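Local coordinates for 4-alpha-glucanotransferase (Corynebacterium glutamicum, PDB 5B68), which is an amylomaltase, also called disproportionating enzyme, that joins an N-terminal beta-sandwich domain to a 4-alpha-glucanotransferase domain of the TIM-barrel clan, at residues A[531-536]-A[566-571]; A[571-576]-A[592-597]; A[333-338]-A[350-355]; A[240-245]-A[325-330]; A[203-208]-A[377-382]. One frame throughout, in Å; residues are numbered along the deposited sequence.

How the interactions relate
The contacts form three groups within the TIM-barrel-clan domain. Interactions 1 and 2, centres 9 Å apart, share G571, where helix 565-569 of the first gives way to helix 572-579 of the second, and a probable hydrogen bond from W597 NE1 to W533 O joins them. Interactions 3 and 4, centres 12 Å apart, both use helix 307-338 and meet where T353 packs on A328. Along the chain, interaction 5 closes the loop in which interactions 4 and 3 follow one another; 1 and 2 come later. Between nearest atoms, interaction 5 lies about 14 Å from interaction 4 and about 17 Å from interaction 1. The set samples the barrel, its excursion between strands 215-218 and 382-387, and a late helical cluster.

Interaction 1. Residues A[531-536]-A[566-571]; sequences ILWFEH and AGYLEG
The indole of W533 and the phenol ring of Y568 lie face to face: the five-membered ring of W533 and the Y568 ring have centroids 3.7 Å apart and planes only 11° from parallel. Y568 CE1 sits over the middle of the W533 ring system, with W533 CD2 at 3.5 Å from Y568 CE1. L532 CD2 rests on the other indole face, offset toward the rim, and L569 CD2 comes up at the edge, 4.3 Å from W533 CH2. Behind Y568, on the face turned away from W533, the ring of H573 stacks, so the phenol is sandwiched. The two stacked side chains run past each other in opposite directions, which brings Y568 OH to 3.7 Å from W533 CB. Y568 reaches out from helix 565-569 with CG trans to its backbone N (chi1 -164°), while W533 leaves a 3-10 turn just after barrel strand 528-531. L634 of helix 627-639 and I601 of helix 587-607 also touch W533. No hydrogen bond crosses between 531-536 and 566-571; W533 O instead accepts from W597 NE1. Buried aromatic overlap and apolar packing, not polar bonding, therefore hold the 3-10 turn to helix 565-569.

Interaction 2. Residues A[571-576]-A[592-597]; sequences GEHIAL and AEDLQW
A Schellman motif ending helix 565-569 passes straight into the start of helix 572-579, and this junction presents H573, I574 and the backbone of G571 to D594 of helix 587-607. G571, with phi 75°, is both the C-prime residue of the first helix and the N-cap of the second: E572 N bonds back to G567 O, and G571 O receives I574 N and A575 N. H573 NE2 donates to D594 OD1 at 2.7 Å, but the N-H...O angle of 128° makes this a weak, bent bond. The bend arises because OD1, though in the imidazole plane, is displaced toward CE1, with D594 OD1 only 3.0 Å from H573 CE1; the carboxylate is turned 74° from the ring. I574 CD1 packs 3.6 Å from D594 CB and also lies 3.9 Å above the H573 ring plane, off toward its rim, on the face remote from Y568. D594 has further partners: OD1 also bonds Q598 NE2, and OD2 forms a salt bridge with R621 NH1. This buried carboxylate is thus held at both oxygens, and the arginine probably favours its ionised form. The short helix 572-579 lies between loop residues such as Y670, which L576 touches, and helix 587-607, whose W597 NE1 hydrogen-bonds W533 O in the turn after strand 528-531.

Interaction 3. Residues A[333-338]-A[350-355]; sequences DRETAQ and DELTMF
E335 OE2 takes part in a hydrogen bond with Y356 OH and at the same time lies 3.3 Å from the methyl carbon L352 CD2. The contact joins two successive helices of the TIM-barrel-clan domain, 307-338 and 349-376, close to the short loop that links them; E335 and L352 have the nearest CA atoms, 8.7 Å apart. L352 is the centre of the packing, each methyl of its fork meeting a different residue. L352 CD2 rests against the end of E335, also 3.6 Å from E335 OE1. E335 gets there because its chain is fully stretched, with CG opposite the backbone N (chi1 171°) and the next torsion also extended; the two side chains cross obliquely. No hydrogen bond runs between 333-338 and 350-355, and the polar ends are served by neighbours: Y356, one turn beyond L352, holds the glutamate, and a salt bridge from D333 OD1 to R349 NE ties the helices next to the contact. T336 turns its hydroxyl back into the preceding helical turn, where OG1 bonds A332 O, and the same T336 OG1 stands 3.5 Å from L352 CD1.

Interaction 4. Residues A[240-245]-A[325-330]; sequences RRFINP and IDFATW
This is a buried aromatic contact between an irregular loop, 240-245, and helix 307-338, made by F242 and F327 in an offset stack. Their ring centroids are 4.7 Å apart and the planes differ by 19°. The offset is large enough that F242 CB, rather than its ring centre, stands over the face of F327: this carbon is 4.0 Å from the F327 centroid and 11° off the ring normal, a CH-pi contact. In return F242 CE2 reaches F327 CB at 3.5 Å. F327 points across with CG trans to its backbone N (chi1 170°). Both elements belong to the long excursion between barrel strands 215-218 and 382-387, where the loop precedes helix 261-277. R241 folds over the other face of F242, its CG 3.8 Å above the ring centre, so the F242 ring lies between R241 and F327; the R241 guanidinium salt-bridges E320, which lies earlier on helix 307-338. Q360 of helix 349-376 touches F242, and A396 of helix 396-400 touches F327.

Interaction 5. Residues A[203-208]-A[377-382]; sequences NLASVV and AGMSIG
M379 CE touches helix 198-209 at two points, 3.5 Å from the carbonyl oxygen A205 O and 3.8 Å from V208 CG2. One atom back along the side chain, M379 SD stands 4.4 Å from A205 CB, so the end of the methionine lies against A205 and V208, one turn apart. The second patch is smaller: A377 CB abuts S206, 3.8 Å from S206 CA and 3.9 Å from S206 CB. Here the backbones come close, with the CA atoms of S206 and A377 5.3 Å apart. The methionine arrives as a straight rod, extended beyond CG (chi2 -161°), and meets V208 aslant. Its position follows from the end of helix 349-376, where G378, with positive phi, forms a Schellman motif and redirects the chain. Within helix 198-209, S206 OG donates to N203 O at 2.8 Å, a carbonyl that also accepts V207 N, which turns the serine hydroxyl back along its own helix. No hydrogen bond crosses. In the barrel, helix 198-209 joins strand 177-182 to strand 215-218, and G382 opens the next strand, 382-387, pairing with L216; the contact packs the turn that ends helix 349-376, just before strand 382-387, against helix 198-209.

Interaction 1. Residues A[531-536]-A[566-571]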
# COMPACT_ATOMS: atom_id res chain seq x y z
N ILE A 531 0.39 14.34 10.60
CA ILE A 531 1.40 15.07 9.81
C ILE A 531 1.37 16.52 10.32
O ILE A 531 0.32 17.20 10.28
CB ILE A 531 1.09 14.98 8.30
CG1 ILE A 531 1.11 13.51 7.86
CG2 ILE A 531 2.13 15.70 7.44
CD1 ILE A 531 0.72 13.34 6.38
N LEU A 532 2.50 16.96 10.86
CA LEU A 532 2.53 18.21 11.64
C LEU A 532 1.81 19.35 10.86
O LEU A 532 0.95 19.99 11.38
CB LEU A 532 3.99 18.62 11.89
CG LEU A 532 4.15 20.09 12.34
CD1 LEU A 532 3.91 20.10 13.82
CD2 LEU A 532 5.47 20.70 12.02
N TRP A 533 2.16 19.53 9.60
CA TRP A 533 1.67 20.72 8.85
C TRP A 533 0.14 20.72 8.68
O TRP A 533 -0.45 21.78 8.51
CB TRP A 533 2.32 20.84 7.49
CG TRP A 533 3.75 20.97 7.43
CD1 TRP A 533 4.62 20.13 6.81
CD2 TRP A 533 4.55 22.00 8.04
NE1 TRP A 533 5.90 20.57 6.95
CE2 TRP A 533 5.90 21.72 7.71
CE3 TRP A 533 4.25 23.14 8.79
CZ2 TRP A 533 6.95 22.53 8.12
CZ3 TRP A 533 5.30 23.94 9.24
CH2 TRP A 533 6.63 23.63 8.91
N PHE A 534 -0.49 19.54 8.75
CA PHE A 534 -1.96 19.43 8.63
C PHE A 534 -2.72 19.38 9.91
O PHE A 534 -3.95 19.36 9.88
CB PHE A 534 -2.33 18.18 7.80
CG PHE A 534 -1.63 18.09 6.48
CD1 PHE A 534 -1.40 19.21 5.70
CD2 PHE A 534 -1.25 16.85 5.97
CE1 PHE A 534 -0.76 19.11 4.47
CE2 PHE A 534 -0.61 16.73 4.72
CZ PHE A 534 -0.38 17.87 3.96
N GLU A 535 -2.07 19.35 11.07
CA GLU A 535 -2.78 19.02 12.28
C GLU A 535 -3.38 20.23 12.97
O GLU A 535 -2.65 21.22 13.18
CB GLU A 535 -1.85 18.35 13.29
CG GLU A 535 -1.38 16.92 12.96
CD GLU A 535 -2.51 15.96 12.61
OE1 GLU A 535 -2.39 15.21 11.60
OE2 GLU A 535 -3.49 15.97 13.38
N HIS A 536 -4.65 20.13 13.36
CA HIS A 536 -5.39 21.21 13.98
C HIS A 536 -5.75 20.67 15.30
O HIS A 536 -5.88 19.45 15.46
CB HIS A 536 -6.67 21.58 13.14
CG HIS A 536 -6.37 22.25 11.85
ND1 HIS A 536 -6.47 23.62 11.70
CD2 HIS A 536 -6.06 21.76 10.64
CE1 HIS A 536 -6.16 23.94 10.45
NE2 HIS A 536 -5.91 22.82 9.78
N ALA A 566 12.88 22.11 4.67
CA ALA A 566 13.71 23.28 4.33
C ALA A 566 13.03 24.10 3.23
O ALA A 566 13.11 25.34 3.22
CB ALA A 566 15.10 22.90 3.90
N GLY A 567 12.40 23.42 2.28
CA GLY A 567 11.59 24.10 1.22
C GLY A 567 10.29 24.66 1.73
O GLY A 567 9.93 25.82 1.42
N TYR A 568 9.60 23.87 2.55
CA TYR A 568 8.32 24.24 3.10
C TYR A 568 8.45 25.52 3.97
O TYR A 568 7.65 26.40 3.85
CB TYR A 568 7.77 23.11 3.95
CG TYR A 568 6.33 23.23 4.24
CD1 TYR A 568 5.85 24.14 5.17
CD2 TYR A 568 5.39 22.46 3.55
CE1 TYR A 568 4.51 24.26 5.43
CE2 TYR A 568 4.03 22.57 3.83
CZ TYR A 568 3.60 23.49 4.76
OH TYR A 568 2.26 23.63 5.07
N LEU A 569 9.45 25.58 4.84
CA LEU A 569 9.72 26.81 5.61
C LEU A 569 9.86 28.06 4.74
O LEU A 569 9.50 29.15 5.20
CB LEU A 569 10.99 26.63 6.48
CG LEU A 569 10.79 25.74 7.72
CD1 LEU A 569 12.11 25.21 8.33
CD2 LEU A 569 9.95 26.40 8.79
N GLU A 570 10.39 27.91 3.53
CA GLU A 570 10.69 29.04 2.65
C GLU A 570 9.58 29.28 1.59
O GLU A 570 9.82 29.99 0.62
CB GLU A 570 12.13 28.90 2.07
CG GLU A 570 13.20 29.30 3.10
CD GLU A 570 14.52 28.52 3.01
OE1 GLU A 570 15.19 28.65 1.96
OE2 GLU A 570 14.89 27.79 4.01
N GLY A 571 8.40 28.71 1.82
CA GLY A 571 7.27 28.79 0.90
C GLY A 571 7.28 27.94 -0.37
O GLY A 571 6.46 28.18 -1.22

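Interaction 2. Residues A[571-576]-A[592-597]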
# COMPACT_ATOMS: atom_id res chain seq x y z
N GLY A 571 8.40 28.71 1.82
CA GLY A 571 7.27 28.79 0.90
C GLY A 571 7.28 27.94 -0.37
O GLY A 571 6.46 28.18 -1.22
N GLU A 572 8.14 26.93 -0.49
CA GLU A 572 8.24 26.14 -1.76
C GLU A 572 6.97 25.39 -2.19
O GLU A 572 6.75 25.18 -3.39
CB GLU A 572 9.45 25.18 -1.71
CG GLU A 572 9.64 24.19 -2.88
CD GLU A 572 10.16 24.83 -4.17
OE1 GLU A 572 9.93 26.06 -4.40
OE2 GLU A 572 10.79 24.10 -4.98
N HIS A 573 6.18 24.89 -1.26
CA HIS A 573 4.85 24.40 -1.62
C HIS A 573 4.08 25.37 -2.52
O HIS A 573 3.48 24.95 -3.54
CB HIS A 573 4.00 23.90 -0.42
CG HIS A 573 3.90 24.84 0.73
ND1 HIS A 573 4.99 25.52 1.27
CD2 HIS A 573 2.85 25.16 1.51
CE1 HIS A 573 4.59 26.24 2.30
NE2 HIS A 573 3.30 26.03 2.48
N ILE A 574 4.13 26.66 -2.21
CA ILE A 574 3.42 27.63 -3.01
C ILE A 574 4.21 28.01 -4.26
O ILE A 574 3.64 28.01 -5.35
CB ILE A 574 3.03 28.82 -2.14
CG1 ILE A 574 1.94 28.37 -1.16
CG2 ILE A 574 2.54 29.98 -2.99
CD1 ILE A 574 2.09 29.01 0.19
N ALA A 575 5.51 28.33 -4.13
CA ALA A 575 6.33 28.63 -5.31
C ALA A 575 6.27 27.51 -6.35
O ALA A 575 6.22 27.79 -7.54
CB ALA A 575 7.79 28.90 -4.91
N LEU A 576 6.25 26.25 -5.90
CA LEU A 576 6.24 25.10 -6.80
C LEU A 576 4.88 24.98 -7.50
O LEU A 576 4.84 24.81 -8.70
CB LEU A 576 6.57 23.78 -6.04
CG LEU A 576 6.69 22.56 -6.97
CD1 LEU A 576 7.72 22.79 -8.07
CD2 LEU A 576 7.00 21.27 -6.19
N ALA A 592 1.04 34.51 2.45
CA ALA A 592 0.71 35.16 3.69
C ALA A 592 -0.06 34.26 4.61
O ALA A 592 0.13 34.29 5.82
CB ALA A 592 0.00 36.49 3.47
N GLU A 593 -0.92 33.42 4.05
CA GLU A 593 -1.68 32.44 4.87
C GLU A 593 -0.74 31.39 5.49
O GLU A 593 -0.89 31.01 6.65
CB GLU A 593 -2.72 31.70 3.99
CG GLU A 593 -4.12 31.71 4.58
CD GLU A 593 -5.17 31.64 3.48
OE1 GLU A 593 -5.11 30.66 2.67
OE2 GLU A 593 -6.03 32.57 3.40
N ASP A 594 0.15 30.90 4.64
CA ASP A 594 1.24 30.00 5.00
C ASP A 594 2.12 30.55 6.14
O ASP A 594 2.20 29.93 7.20
CB ASP A 594 2.04 29.67 3.74
CG ASP A 594 3.34 28.95 4.06
OD1 ASP A 594 3.26 27.75 4.52
OD2 ASP A 594 4.42 29.56 3.84
N LEU A 595 2.66 31.77 5.98
CA LEU A 595 3.43 32.39 7.10
C LEU A 595 2.67 32.41 8.41
O LEU A 595 3.22 32.07 9.49
CB LEU A 595 3.81 33.84 6.77
CG LEU A 595 4.85 34.48 7.72
CD1 LEU A 595 6.18 33.74 7.53
CD2 LEU A 595 5.03 35.96 7.41
N GLN A 596 1.38 32.77 8.35
CA GLN A 596 0.58 32.83 9.56
C GLN A 596 0.39 31.47 10.24
O GLN A 596 0.44 31.34 11.47
CB GLN A 596 -0.81 33.45 9.26
CG GLN A 596 -1.87 33.48 10.37
CD GLN A 596 -1.52 34.28 11.61
OE1 GLN A 596 -1.92 33.95 12.72
NE2 GLN A 596 -0.81 35.34 11.42
N TRP A 597 0.07 30.48 9.43
CA TRP A 597 -0.09 29.10 9.94
C TRP A 597 1.24 28.59 10.55
O TRP A 597 1.24 28.05 11.66
CB TRP A 597 -0.51 28.21 8.75
CG TRP A 597 -0.69 26.72 9.07
CD1 TRP A 597 -0.07 25.68 8.45
CD2 TRP A 597 -1.54 26.16 10.05
NE1 TRP A 597 -0.47 24.50 9.01
CE2 TRP A 597 -1.37 24.76 9.99
CE3 TRP A 597 -2.44 26.70 10.98
CZ2 TRP A 597 -2.06 23.89 10.82
CZ3 TRP A 597 -3.16 25.84 11.80
CH2 TRP A 597 -2.96 24.41 11.68

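Interaction 3. Residues A[333-338]-A[350-355]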
# COMPACT_ATOMS: atom_id res chain seq x y z
N ASP A 333 5.13 -13.03 -21.65
CA ASP A 333 4.26 -12.62 -22.73
C ASP A 333 4.43 -11.15 -23.13
O ASP A 333 4.35 -10.85 -24.34
CB ASP A 333 2.80 -12.88 -22.42
CG ASP A 333 2.46 -14.36 -22.42
OD1 ASP A 333 3.24 -15.16 -22.99
OD2 ASP A 333 1.43 -14.69 -21.80
N ARG A 334 4.60 -10.26 -22.16
CA ARG A 334 4.82 -8.84 -22.43
C ARG A 334 6.15 -8.59 -23.13
O ARG A 334 6.24 -7.83 -24.05
CB ARG A 334 4.75 -8.04 -21.13
CG ARG A 334 3.33 -7.63 -20.75
CD ARG A 334 2.93 -6.31 -21.38
NE ARG A 334 4.07 -5.40 -21.33
CZ ARG A 334 4.10 -4.24 -20.68
NH1 ARG A 334 5.22 -3.54 -20.68
NH2 ARG A 334 3.04 -3.78 -20.06
N GLU A 335 7.18 -9.27 -22.66
CA GLU A 335 8.49 -9.18 -23.27
C GLU A 335 8.41 -9.62 -24.76
O GLU A 335 8.94 -8.97 -25.67
CB GLU A 335 9.52 -10.04 -22.54
CG GLU A 335 10.83 -10.10 -23.31
CD GLU A 335 11.99 -10.80 -22.66
OE1 GLU A 335 12.95 -11.10 -23.38
OE2 GLU A 335 11.98 -11.08 -21.45
N THR A 336 7.79 -10.77 -24.99
CA THR A 336 7.72 -11.31 -26.37
C THR A 336 6.94 -10.40 -27.33
O THR A 336 7.33 -10.26 -28.48
CB THR A 336 7.14 -12.71 -26.32
OG1 THR A 336 8.00 -13.52 -25.47
CG2 THR A 336 7.02 -13.24 -27.74
N ALA A 337 5.84 -9.80 -26.86
CA ALA A 337 5.02 -8.85 -27.61
C ALA A 337 5.75 -7.56 -27.96
O ALA A 337 5.46 -6.97 -29.01
CB ALA A 337 3.74 -8.51 -26.85
N GLN A 338 6.66 -7.10 -27.07
CA GLN A 338 7.42 -5.85 -27.26
C GLN A 338 8.73 -6.05 -27.95
O GLN A 338 9.28 -5.09 -28.48
CB GLN A 338 7.71 -5.16 -25.92
CG GLN A 338 6.47 -4.54 -25.33
CD GLN A 338 6.69 -4.05 -23.90
OE1 GLN A 338 6.05 -4.55 -22.98
NE2 GLN A 338 7.61 -3.08 -23.71
N ASP A 350 8.74 -20.79 -21.72
CA ASP A 350 8.97 -21.44 -20.47
C ASP A 350 10.30 -21.02 -19.83
O ASP A 350 10.38 -20.81 -18.62
CB ASP A 350 8.95 -22.92 -20.61
CG ASP A 350 7.59 -23.46 -21.04
OD1 ASP A 350 6.62 -23.15 -20.35
OD2 ASP A 350 7.54 -24.16 -22.09
N GLU A 351 11.35 -20.92 -20.64
CA GLU A 351 12.60 -20.39 -20.12
C GLU A 351 12.45 -18.93 -19.68
O GLU A 351 13.01 -18.60 -18.64
CB GLU A 351 13.72 -20.48 -21.19
CG GLU A 351 15.02 -19.90 -20.71
CD GLU A 351 16.19 -20.25 -21.60
OE1 GLU A 351 16.29 -19.62 -22.66
OE2 GLU A 351 16.97 -21.14 -21.20
N LEU A 352 11.76 -18.11 -20.47
CA LEU A 352 11.49 -16.71 -20.12
C LEU A 352 10.69 -16.65 -18.83
O LEU A 352 10.96 -15.80 -17.99
CB LEU A 352 10.71 -15.97 -21.20
CG LEU A 352 11.44 -15.38 -22.38
CD1 LEU A 352 10.42 -14.77 -23.30
CD2 LEU A 352 12.45 -14.31 -21.89
N THR A 353 9.69 -17.53 -18.69
CA THR A 353 8.90 -17.60 -17.44
C THR A 353 9.82 -17.88 -16.26
O THR A 353 9.75 -17.23 -15.18
CB THR A 353 7.74 -18.63 -17.58
OG1 THR A 353 6.80 -18.20 -18.57
CG2 THR A 353 7.05 -18.84 -16.22
N MET A 354 10.73 -18.81 -16.44
CA MET A 354 11.63 -19.20 -15.39
C MET A 354 12.55 -18.04 -14.97
O MET A 354 12.86 -17.91 -13.79
CB MET A 354 12.46 -20.38 -15.82
CG MET A 354 13.34 -20.93 -14.72
SD MET A 354 12.52 -21.52 -13.23
CE MET A 354 11.89 -23.12 -13.79
N PHE A 355 13.01 -17.28 -15.97
CA PHE A 355 13.83 -16.08 -15.75
C PHE A 355 13.08 -15.08 -14.87
O PHE A 355 13.67 -14.55 -13.92
CB PHE A 355 14.16 -15.42 -17.06
CG PHE A 355 14.83 -14.07 -16.91
CD1 PHE A 355 16.17 -13.99 -16.54
CD2 PHE A 355 14.11 -12.92 -17.20
CE1 PHE A 355 16.78 -12.74 -16.43
CE2 PHE A 355 14.73 -11.70 -17.12
CZ PHE A 355 16.07 -11.63 -16.72

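Interaction 4. Residues A[240-245]-A[325-330]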
# COMPACT_ATOMS: atom_id res chain seq x y z
N ARG A 240 0.57 -5.79 -6.73
CA ARG A 240 0.93 -5.42 -5.38
C ARG A 240 1.60 -6.58 -4.62
O ARG A 240 1.91 -6.50 -3.40
CB ARG A 240 -0.29 -4.90 -4.63
CG ARG A 240 -0.75 -3.60 -5.22
CD ARG A 240 -1.76 -2.93 -4.38
NE ARG A 240 -2.99 -3.71 -4.18
CZ ARG A 240 -3.78 -3.57 -3.12
NH1 ARG A 240 -4.92 -4.29 -3.05
NH2 ARG A 240 -3.47 -2.69 -2.13
N ARG A 241 1.84 -7.68 -5.29
CA ARG A 241 2.43 -8.82 -4.63
C ARG A 241 3.93 -8.91 -4.90
O ARG A 241 4.72 -8.96 -4.01
CB ARG A 241 1.79 -10.09 -5.12
CG ARG A 241 2.32 -11.34 -4.46
CD ARG A 241 1.56 -12.62 -4.74
NE ARG A 241 2.34 -13.74 -4.31
CZ ARG A 241 2.00 -15.02 -4.53
NH1 ARG A 241 2.87 -15.95 -4.20
NH2 ARG A 241 0.81 -15.36 -5.10
N PHE A 242 4.28 -8.97 -6.17
CA PHE A 242 5.66 -9.15 -6.57
C PHE A 242 6.47 -7.88 -6.58
O PHE A 242 5.93 -6.81 -6.51
CB PHE A 242 5.72 -9.94 -7.86
CG PHE A 242 5.04 -11.25 -7.74
CD1 PHE A 242 5.66 -12.28 -7.10
CD2 PHE A 242 3.76 -11.41 -8.18
CE1 PHE A 242 5.02 -13.48 -6.95
CE2 PHE A 242 3.11 -12.60 -8.03
CZ PHE A 242 3.75 -13.64 -7.42
N ILE A 243 7.78 -8.03 -6.64
CA ILE A 243 8.73 -6.95 -6.34
C ILE A 243 9.44 -6.46 -7.59
O ILE A 243 9.74 -7.27 -8.49
CB ILE A 243 9.79 -7.46 -5.37
CG1 ILE A 243 9.17 -8.10 -4.10
CG2 ILE A 243 10.82 -6.40 -5.00
CD1 ILE A 243 8.33 -7.17 -3.28
N ASN A 244 9.75 -5.16 -7.64
CA ASN A 244 10.35 -4.55 -8.84
C ASN A 244 11.83 -4.99 -8.92
O ASN A 244 12.63 -4.64 -8.09
CB ASN A 244 10.26 -3.02 -8.77
CG ASN A 244 10.53 -2.36 -10.08
OD1 ASN A 244 11.23 -2.93 -10.90
ND2 ASN A 244 9.98 -1.18 -10.30
N PRO A 245 12.20 -5.81 -9.92
CA PRO A 245 13.59 -6.17 -10.10
C PRO A 245 14.57 -5.05 -10.43
O PRO A 245 15.75 -5.31 -10.34
CB PRO A 245 13.55 -7.27 -11.23
CG PRO A 245 12.09 -7.62 -11.35
CD PRO A 245 11.37 -6.33 -11.04
N ILE A 325 4.07 -18.22 -10.90
CA ILE A 325 4.12 -18.68 -12.30
C ILE A 325 3.26 -17.81 -13.18
O ILE A 325 3.70 -17.46 -14.26
CB ILE A 325 3.59 -20.12 -12.39
CG1 ILE A 325 4.52 -21.03 -11.64
CG2 ILE A 325 3.45 -20.54 -13.86
CD1 ILE A 325 3.99 -22.42 -11.35
N ASP A 326 2.05 -17.39 -12.71
CA ASP A 326 1.18 -16.50 -13.46
C ASP A 326 1.79 -15.12 -13.75
O ASP A 326 1.72 -14.59 -14.87
CB ASP A 326 -0.19 -16.29 -12.78
CG ASP A 326 -1.04 -17.58 -12.67
OD1 ASP A 326 -0.77 -18.56 -13.37
OD2 ASP A 326 -1.96 -17.56 -11.83
N PHE A 327 2.37 -14.52 -12.70
CA PHE A 327 3.02 -13.23 -12.84
C PHE A 327 4.19 -13.34 -13.90
O PHE A 327 4.32 -12.52 -14.79
CB PHE A 327 3.63 -12.80 -11.51
CG PHE A 327 4.52 -11.59 -11.64
CD1 PHE A 327 3.96 -10.39 -11.89
CD2 PHE A 327 5.90 -11.70 -11.49
CE1 PHE A 327 4.76 -9.26 -12.01
CE2 PHE A 327 6.69 -10.58 -11.61
CZ PHE A 327 6.12 -9.38 -11.89
N ALA A 328 5.01 -14.34 -13.72
CA ALA A 328 6.22 -14.55 -14.53
C ALA A 328 5.83 -14.86 -16.00
O ALA A 328 6.50 -14.42 -16.91
CB ALA A 328 7.04 -15.66 -13.96
N THR A 329 4.74 -15.58 -16.18
CA THR A 329 4.26 -15.91 -17.53
C THR A 329 3.75 -14.65 -18.21
O THR A 329 4.02 -14.42 -19.38
CB THR A 329 3.16 -16.97 -17.49
OG1 THR A 329 3.66 -18.15 -16.85
CG2 THR A 329 2.64 -17.25 -18.90
N TRP A 330 3.03 -13.80 -17.49
CA TRP A 330 2.60 -12.52 -17.96
C TRP A 330 3.83 -11.69 -18.38
O TRP A 330 3.79 -11.05 -19.44
CB TRP A 330 1.74 -11.75 -16.92
CG TRP A 330 1.33 -10.39 -17.34
CD1 TRP A 330 0.18 -10.03 -17.95
CD2 TRP A 330 2.09 -9.17 -17.16
NE1 TRP A 330 0.19 -8.66 -18.21
CE2 TRP A 330 1.35 -8.13 -17.73
CE3 TRP A 330 3.32 -8.89 -16.56
CZ2 TRP A 330 1.81 -6.80 -17.74
CZ3 TRP A 330 3.79 -7.53 -16.58
CH2 TRP A 330 3.03 -6.55 -17.16

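Interaction 5. Residues A[203-208]-A[377-382]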
# COMPACT_ATOMS: atom_id res chain seq x y z
N ASN A 203 22.06 -0.81 3.73
CA ASN A 203 23.16 0.09 4.11
C ASN A 203 22.56 1.29 4.85
O ASN A 203 22.97 1.57 5.97
CB ASN A 203 23.89 0.55 2.83
CG ASN A 203 25.20 1.32 3.12
OD1 ASN A 203 25.56 1.58 4.30
ND2 ASN A 203 25.87 1.74 2.04
N LEU A 204 21.59 1.95 4.22
CA LEU A 204 20.91 3.12 4.80
C LEU A 204 20.31 2.70 6.15
O LEU A 204 20.45 3.46 7.13
CB LEU A 204 19.88 3.70 3.91
CG LEU A 204 19.12 4.95 4.34
CD1 LEU A 204 20.07 6.08 4.67
CD2 LEU A 204 18.10 5.33 3.32
N ALA A 205 19.65 1.56 6.22
CA ALA A 205 19.04 1.15 7.51
C ALA A 205 20.09 1.05 8.57
O ALA A 205 19.89 1.59 9.70
CB ALA A 205 18.30 -0.19 7.42
N SER A 206 21.23 0.46 8.20
CA SER A 206 22.27 0.23 9.22
C SER A 206 22.83 1.59 9.66
O SER A 206 23.14 1.75 10.84
CB SER A 206 23.36 -0.77 8.78
OG SER A 206 24.14 -0.15 7.79
N VAL A 207 22.93 2.55 8.76
CA VAL A 207 23.48 3.87 9.12
C VAL A 207 22.56 4.63 10.04
O VAL A 207 22.96 5.13 11.06
CB VAL A 207 23.71 4.71 7.84
CG1 VAL A 207 23.91 6.20 8.15
CG2 VAL A 207 24.87 4.18 7.05
N VAL A 208 21.28 4.72 9.71
CA VAL A 208 20.38 5.59 10.53
C VAL A 208 20.13 4.88 11.83
O VAL A 208 19.79 5.53 12.81
CB VAL A 208 19.10 5.98 9.81
CG1 VAL A 208 19.38 6.78 8.56
CG2 VAL A 208 18.28 4.75 9.43
N ALA A 377 21.73 -4.27 13.02
CA ALA A 377 22.15 -2.96 13.43
C ALA A 377 21.43 -2.39 14.64
O ALA A 377 21.76 -1.29 15.06
CB ALA A 377 22.03 -2.00 12.28
N GLY A 378 20.46 -3.09 15.16
CA GLY A 378 19.71 -2.71 16.36
C GLY A 378 18.28 -2.27 16.18
O GLY A 378 17.59 -1.93 17.16
N MET A 379 17.78 -2.22 14.95
CA MET A 379 16.40 -1.81 14.77
C MET A 379 15.41 -2.82 15.36
O MET A 379 15.48 -3.99 15.06
CB MET A 379 16.08 -1.60 13.29
CG MET A 379 16.80 -0.45 12.64
SD MET A 379 16.01 0.07 11.12
CE MET A 379 16.62 1.74 10.96
N SER A 380 14.49 -2.33 16.17
CA SER A 380 13.40 -3.12 16.71
C SER A 380 12.36 -3.56 15.67
O SER A 380 11.77 -4.62 15.78
CB SER A 380 12.74 -2.43 17.91
OG SER A 380 11.90 -1.40 17.51
N ILE A 381 12.12 -2.68 14.71
CA ILE A 381 11.19 -2.96 13.63
C ILE A 381 11.89 -3.34 12.33
O ILE A 381 11.62 -4.37 11.78
CB ILE A 381 10.30 -1.73 13.39
CG1 ILE A 381 9.42 -1.51 14.60
CG2 ILE A 381 9.45 -1.87 12.15
CD1 ILE A 381 8.92 -0.10 14.73
N GLY A 382 12.85 -2.54 11.90
CA GLY A 382 13.47 -2.78 10.62
C GLY A 382 12.84 -2.03 9.46
O GLY A 382 12.39 -0.93 9.61